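Local coordinates for protein desulfoferrodoxin (rbo) (Treponema pallidum subsp. pallidum str. Nichols, PDB 1Y07) that is a class III superoxide reductase, which reduces superoxide to hydrogen peroxide at a mononuclear non-haem iron centre, at residues Glu48-Val53 / Asn120-Trp125; Val81-Arg86 / Leu113-Phe118. One frame throughout, in Å; residues are numbered along the deposited sequence.

Interaction 1: residues Glu48-Val53 / Asn120-Trp125. With FE (Fe (III) ion), chain H.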
loop_
_atom_site.group_PDB
_atom_site.type_symbol
_atom_site.label_atom_id
_atom_site.label_comp_id
_atom_site.label_asym_id
_atom_site.label_seq_id
_atom_site.Cartn_x
_atom_site.Cartn_y
_atom_site.Cartn_z
ATOM N N GLU B 48 12.018 9.192 20.634
ATOM C CA GLU B 48 10.970 8.883 21.619
ATOM C C GLU B 48 9.540 9.148 21.112
ATOM O O GLU B 48 8.632 8.366 21.386
ATOM C CB GLU B 48 11.189 9.665 22.925
ATOM C CG GLU B 48 12.251 9.059 23.832
ATOM C CD GLU B 48 12.338 9.729 25.197
ATOM O OE1 GLU B 48 11.316 10.281 25.695
ATOM O OE2 GLU B 48 13.445 9.697 25.786
ATOM N N LYS B 49 9.348 10.274 20.422
ATOM C CA LYS B 49 8.030 10.667 19.963
ATOM C C LYS B 49 7.766 10.169 18.527
ATOM O O LYS B 49 6.653 10.331 18.036
ATOM C CB LYS B 49 7.853 12.194 20.032
ATOM C CG LYS B 49 7.505 12.739 21.441
ATOM C CD LYS B 49 8.190 14.084 21.725
ATOM C CE LYS B 49 7.200 15.217 22.000
ATOM N NZ LYS B 49 6.755 15.315 23.422
ATOM N N HIS B 50 8.754 9.551 17.864
ATOM C CA HIS B 50 8.590 9.233 16.423
ATOM C C HIS B 50 8.798 7.789 15.978
ATOM O O HIS B 50 8.191 7.401 14.973
ATOM C CB HIS B 50 9.427 10.169 15.507
ATOM C CG HIS B 50 8.931 11.587 15.481
ATOM N ND1 HIS B 50 9.403 12.556 16.354
ATOM C CD2 HIS B 50 7.971 12.184 14.726
ATOM C CE1 HIS B 50 8.750 13.686 16.129
ATOM N NE2 HIS B 50 7.833 13.471 15.183
ATOM N N ILE B 51 9.610 6.988 16.680
ATOM C CA ILE B 51 9.760 5.575 16.296
ATOM C C ILE B 51 8.494 4.751 16.599
ATOM O O ILE B 51 8.072 4.701 17.753
ATOM C CB ILE B 51 10.995 4.925 16.958
ATOM C CG1 ILE B 51 12.259 5.558 16.385
ATOM C CG2 ILE B 51 10.971 3.397 16.782
ATOM C CD1 ILE B 51 13.458 4.961 16.884
ATOM N N PRO B 52 7.931 4.068 15.594
ATOM C CA PRO B 52 6.741 3.243 15.783
ATOM C C PRO B 52 7.041 2.028 16.667
ATOM O O PRO B 52 8.086 1.370 16.506
ATOM C CB PRO B 52 6.320 2.845 14.336
ATOM C CG PRO B 52 7.415 3.140 13.496
ATOM C CD PRO B 52 8.390 4.024 14.201
ATOM N N VAL B 53 6.162 1.813 17.649
ATOM C CA VAL B 53 6.173 0.642 18.488
ATOM C C VAL B 53 5.129 -0.318 17.963
ATOM O O VAL B 53 3.978 0.060 17.816
ATOM C CB VAL B 53 5.873 1.021 19.995
ATOM C CG1 VAL B 53 5.553 -0.213 20.855
ATOM C CG2 VAL B 53 7.035 1.812 20.599
ATOM N N ASN B 120 4.062 15.141 9.920
ATOM C CA ASN B 120 3.972 16.199 8.924
ATOM C C ASN B 120 5.113 17.196 9.076
ATOM O O ASN B 120 5.531 17.828 8.103
ATOM C CB ASN B 120 2.610 16.895 9.003
ATOM C CG ASN B 120 2.567 17.965 10.055
ATOM O OD1 ASN B 120 2.661 17.686 11.262
ATOM N ND2 ASN B 120 2.388 19.199 9.611
ATOM N N LEU B 121 5.647 17.281 10.285
ATOM C CA LEU B 121 6.783 18.162 10.558
ATOM C C LEU B 121 8.144 17.452 10.598
ATOM O O LEU B 121 9.144 18.078 10.289
ATOM C CB LEU B 121 6.565 18.921 11.879
ATOM C CG LEU B 121 5.348 19.858 11.951
ATOM C CD1 LEU B 121 5.442 20.725 13.168
ATOM C CD2 LEU B 121 5.190 20.738 10.679
ATOM N N HIS B 122 8.199 16.185 10.993
ATOM C CA HIS B 122 9.480 15.486 11.217
ATOM C C HIS B 122 9.781 14.349 10.202
ATOM O O HIS B 122 10.836 13.695 10.271
ATOM C CB HIS B 122 9.555 14.920 12.648
ATOM C CG HIS B 122 9.553 15.962 13.724
ATOM N ND1 HIS B 122 8.405 16.368 14.376
ATOM C CD2 HIS B 122 10.567 16.677 14.269
ATOM C CE1 HIS B 122 8.715 17.290 15.273
ATOM N NE2 HIS B 122 10.016 17.495 15.229
ATOM N N GLY B 123 8.882 14.105 9.256
ATOM C CA GLY B 123 9.143 13.103 8.229
ATOM C C GLY B 123 8.921 11.633 8.619
ATOM O O GLY B 123 8.206 11.327 9.578
ATOM N N VAL B 124 9.538 10.712 7.874
ATOM C CA VAL B 124 9.273 9.295 8.101
ATOM C C VAL B 124 10.251 8.669 9.088
ATOM O O VAL B 124 11.448 8.989 9.070
ATOM C CB VAL B 124 9.328 8.473 6.792
ATOM C CG1 VAL B 124 8.952 7.008 7.066
ATOM C CG2 VAL B 124 8.453 9.114 5.716
ATOM N N TRP B 125 9.721 7.746 9.892
ATOM C CA TRP B 125 10.440 6.940 10.881
ATOM C C TRP B 125 10.028 5.455 10.853
ATOM O O TRP B 125 8.834 5.108 10.727
ATOM C CB TRP B 125 10.204 7.492 12.306
ATOM C CG TRP B 125 10.641 8.918 12.451
ATOM C CD1 TRP B 125 9.996 10.035 11.985
ATOM C CD2 TRP B 125 11.851 9.376 13.040
ATOM N NE1 TRP B 125 10.726 11.162 12.269
ATOM C CE2 TRP B 125 11.878 10.788 12.918
ATOM C CE3 TRP B 125 12.904 8.738 13.678
ATOM C CZ2 TRP B 125 12.918 11.565 13.429
ATOM C CZ3 TRP B 125 13.949 9.498 14.173
ATOM C CH2 TRP B 125 13.953 10.904 14.044
HETATM FE FE FE H . 6.591 15.290 14.693
#

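Interaction 2: residues Val81-Arg86 / Leu113-Phe118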
loop_
_atom_site.group_PDB
_atom_site.type_symbol
_atom_site.label_atom_id
_atom_site.label_comp_id
_atom_site.label_asym_id
_atom_site.label_seq_id
_atom_site.Cartn_x
_atom_site.Cartn_y
_atom_site.Cartn_z
ATOM N N VAL B 81 0.493 5.512 8.946
ATOM C CA VAL B 81 1.380 4.430 9.314
ATOM C C VAL B 81 1.287 3.409 8.182
ATOM O O VAL B 81 0.175 3.109 7.696
ATOM C CB VAL B 81 0.966 3.756 10.663
ATOM C CG1 VAL B 81 1.765 2.493 10.918
ATOM C CG2 VAL B 81 1.093 4.774 11.806
ATOM N N CYS B 82 2.432 2.913 7.771
ATOM C CA CYS B 82 2.558 1.872 6.742
ATOM C C CYS B 82 3.168 0.628 7.408
ATOM O O CYS B 82 4.098 0.740 8.197
ATOM C CB CYS B 82 3.431 2.386 5.606
ATOM S SG CYS B 82 3.854 1.184 4.347
ATOM N N LEU B 83 2.655 -0.542 7.084
ATOM C CA LEU B 83 3.139 -1.800 7.591
ATOM C C LEU B 83 3.604 -2.635 6.453
ATOM O O LEU B 83 2.873 -2.822 5.474
ATOM C CB LEU B 83 1.996 -2.522 8.299
ATOM C CG LEU B 83 2.368 -3.581 9.317
ATOM C CD1 LEU B 83 3.109 -3.032 10.449
ATOM C CD2 LEU B 83 1.091 -4.338 9.721
ATOM N N LYS B 84 4.846 -3.086 6.530
ATOM C CA LYS B 84 5.306 -4.081 5.606
ATOM C C LYS B 84 5.215 -5.430 6.328
ATOM O O LYS B 84 5.649 -5.529 7.462
ATOM C CB LYS B 84 6.767 -3.839 5.184
ATOM C CG LYS B 84 7.259 -5.037 4.366
ATOM C CD LYS B 84 8.572 -4.810 3.678
ATOM C CE LYS B 84 9.728 -4.827 4.581
ATOM N NZ LYS B 84 10.970 -4.680 3.768
ATOM N N THR B 85 4.629 -6.422 5.682
ATOM C CA THR B 85 4.520 -7.776 6.186
ATOM C C THR B 85 5.170 -8.705 5.177
ATOM O O THR B 85 5.579 -8.292 4.077
ATOM C CB THR B 85 3.060 -8.197 6.434
ATOM O OG1 THR B 85 2.355 -8.316 5.195
ATOM C CG2 THR B 85 2.270 -7.120 7.215
ATOM N N ARG B 86 5.261 -9.979 5.555
ATOM C CA ARG B 86 5.843 -10.991 4.680
ATOM C C ARG B 86 5.101 -11.095 3.364
ATOM O O ARG B 86 5.729 -11.247 2.299
ATOM C CB ARG B 86 5.930 -12.354 5.396
ATOM C CG ARG B 86 7.129 -12.415 6.408
ATOM C CD ARG B 86 7.684 -13.829 6.712
ATOM N NE ARG B 86 9.005 -14.028 6.098
ATOM C CZ ARG B 86 9.762 -15.134 6.225
ATOM N NH1 ARG B 86 9.354 -16.178 6.969
ATOM N NH2 ARG B 86 10.958 -15.197 5.615
ATOM N N LEU B 113 6.790 -7.434 9.335
ATOM C CA LEU B 113 8.236 -7.175 9.174
ATOM C C LEU B 113 8.676 -5.830 9.731
ATOM O O LEU B 113 9.678 -5.744 10.436
ATOM C CB LEU B 113 8.670 -7.263 7.716
ATOM C CG LEU B 113 8.612 -8.658 7.094
ATOM C CD1 LEU B 113 8.926 -8.581 5.610
ATOM C CD2 LEU B 113 9.578 -9.647 7.784
ATOM N N GLU B 114 7.965 -4.764 9.403
ATOM C CA GLU B 114 8.416 -3.403 9.716
ATOM C C GLU B 114 7.259 -2.425 9.641
ATOM O O GLU B 114 6.349 -2.592 8.854
ATOM C CB GLU B 114 9.528 -2.961 8.753
ATOM C CG GLU B 114 10.232 -1.661 9.131
ATOM C CD GLU B 114 11.594 -1.487 8.432
ATOM O OE1 GLU B 114 12.490 -0.786 8.980
ATOM O OE2 GLU B 114 11.781 -2.063 7.342
ATOM N N ALA B 115 7.309 -1.413 10.484
ATOM C CA ALA B 115 6.336 -0.338 10.479
ATOM C C ALA B 115 7.035 0.966 10.186
ATOM O O ALA B 115 8.182 1.130 10.581
ATOM C CB ALA B 115 5.607 -0.259 11.804
ATOM N N TYR B 116 6.314 1.890 9.541
ATOM C CA TYR B 116 6.792 3.209 9.109
ATOM C C TYR B 116 5.706 4.211 9.441
ATOM O O TYR B 116 4.568 3.902 9.278
ATOM C CB TYR B 116 7.096 3.266 7.603
ATOM C CG TYR B 116 7.944 2.120 7.091
ATOM C CD1 TYR B 116 7.373 0.881 6.864
ATOM C CD2 TYR B 116 9.319 2.269 6.879
ATOM C CE1 TYR B 116 8.123 -0.193 6.399
ATOM C CE2 TYR B 116 10.076 1.200 6.399
ATOM C CZ TYR B 116 9.458 -0.034 6.185
ATOM O OH TYR B 116 10.155 -1.157 5.757
ATOM N N GLU B 117 6.074 5.383 9.969
ATOM C CA GLU B 117 5.097 6.460 10.279
ATOM C C GLU B 117 5.605 7.757 9.712
ATOM O O GLU B 117 6.811 7.990 9.697
ATOM C CB GLU B 117 4.818 6.589 11.779
ATOM C CG GLU B 117 5.978 7.102 12.608
ATOM C CD GLU B 117 6.108 8.629 12.690
ATOM O OE1 GLU B 117 7.049 9.118 13.356
ATOM O OE2 GLU B 117 5.332 9.360 12.082
ATOM N N PHE B 118 4.705 8.595 9.219
ATOM C CA PHE B 118 5.041 9.928 8.735
ATOM C C PHE B 118 4.477 11.030 9.634
ATOM O O PHE B 118 3.260 11.124 9.812
ATOM C CB PHE B 118 4.479 10.130 7.306
ATOM C CG PHE B 118 4.760 11.521 6.735
ATOM C CD1 PHE B 118 6.051 11.922 6.462
ATOM C CD2 PHE B 118 3.726 12.411 6.478
ATOM C CE1 PHE B 118 6.305 13.187 5.968
ATOM C CE2 PHE B 118 3.992 13.687 5.967
ATOM C CZ PHE B 118 5.260 14.063 5.719
HETATM O O HOH W 1 11.428 -1.468 3.599
#

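Interaction 1: residues Glu48-Val53 / Asn120-Trp125
The mononuclear iron site of the superoxide reductase domain lies between these two segments, at one end of the immunoglobulin-like β-fold. His50 NE2 binds the iron at 2.3 Å and His122 ND1 at 2.1 Å; His70, His76 and Cys119 supply the other three ligands. Both imidazoles point their coordinating nitrogens at the metal, which brings His50 NE2 and His122 ND1 to 3.1 Å without a hydrogen bond. Their planes are 55° apart, and CE1 of His50 sits over one face of the His122 ring, toward its rim.

Trp125 packs its ring face against His50. The His50 CB lies almost on the normal of the five-membered indole ring, 3.4 Å from its centroid, in a CH-pi contact; with CG anti to the carbonyl carbon (chi1 -69°), the imidazole forms an offset stack with the same ring, centroids 4.7 Å apart. The indole NE1 donates to His122 O over 3.2 Å, a bent bond (138°) arriving above the carbonyl plane. CD of Pro52 rests against Trp125 O, 3.7 Å away. A classic beta bulge, His122 and Gly123 facing Cys119, closes the turn that carries these two ligands; at Gly123 a CB would jam against His122 O, which calls for glycine.

His50 ND1 is hydrogen-bonded to Ala46 O, so NE2 is left for the iron. Trp125 is a second-shell residue: its face backs the CB and ring of His50, and its N-H holds the backbone carbonyl of His122.

Interaction 2: residues Val81-Arg86 / Leu113-Phe118
Strands 78-85 and 112-119 run antiparallel in the centre of the four-stranded sheet, joined by backbone hydrogen bonds. Cys82 N reaches Tyr116 O at 2.8 Å (167°) and Tyr116 N returns the bond to Cys82 O; Lys84 and Glu114 form the next hydrogen-bonded pair. Lys84 O also accepts from Leu113 N at 2.9 Å, on a lone pair, so Leu113 and Glu114 together face Lys84 as a classic beta bulge.

Among the packing contacts, Val81, Leu83 and Glu117 meet Val63, Val61 and Val65 of strand 60-65, while Ala115 on the same face touches Pro52; Leu83 CD1 and Ala115 CB are 4.0 Å apart. The face with Cys82, Lys84 and Tyr116 meets Leu5. The Leu113 and Arg86 side chains cross at about a right angle, CD2 against CG.

Polar contacts gather round Tyr116. Its ring edge meets Cys82 O, 3.5 Å from CD1, and its OH lies 2.4 Å from Glu114 OE2, a very short approach. The Lys84 chain bends at chi3 (74°), and NZ, bonded chiefly to Arg3 O, also donates to a water 2.5 Å from Tyr116 OH. With Lys84 NZ 4.5 Å from Glu114 OE2, beyond a salt bridge, the ammonium probably helps stabilise the carboxylate and polarise the phenol.

Strand 112-119 connects the two contacts: it leads from interaction 2 to Cys119 and the ligand loop, and the chain then turns back as strand 123-127 within the same sheet. Both contacts are largely buried, but His122 in interaction 1 is exposed, as are Leu113 and Arg86 in interaction 2. Metal bonds and aromatic faces dominate the first; a backbone ladder broken by one bulge dominates the second. Glu117 is the main meeting point: its N lies 2.9 Å from Trp125 O in a probable hydrogen bond. Its OE1 comes within 2.6 Å of His50 O, closeness that may indicate a protonated carboxyl group near the iron.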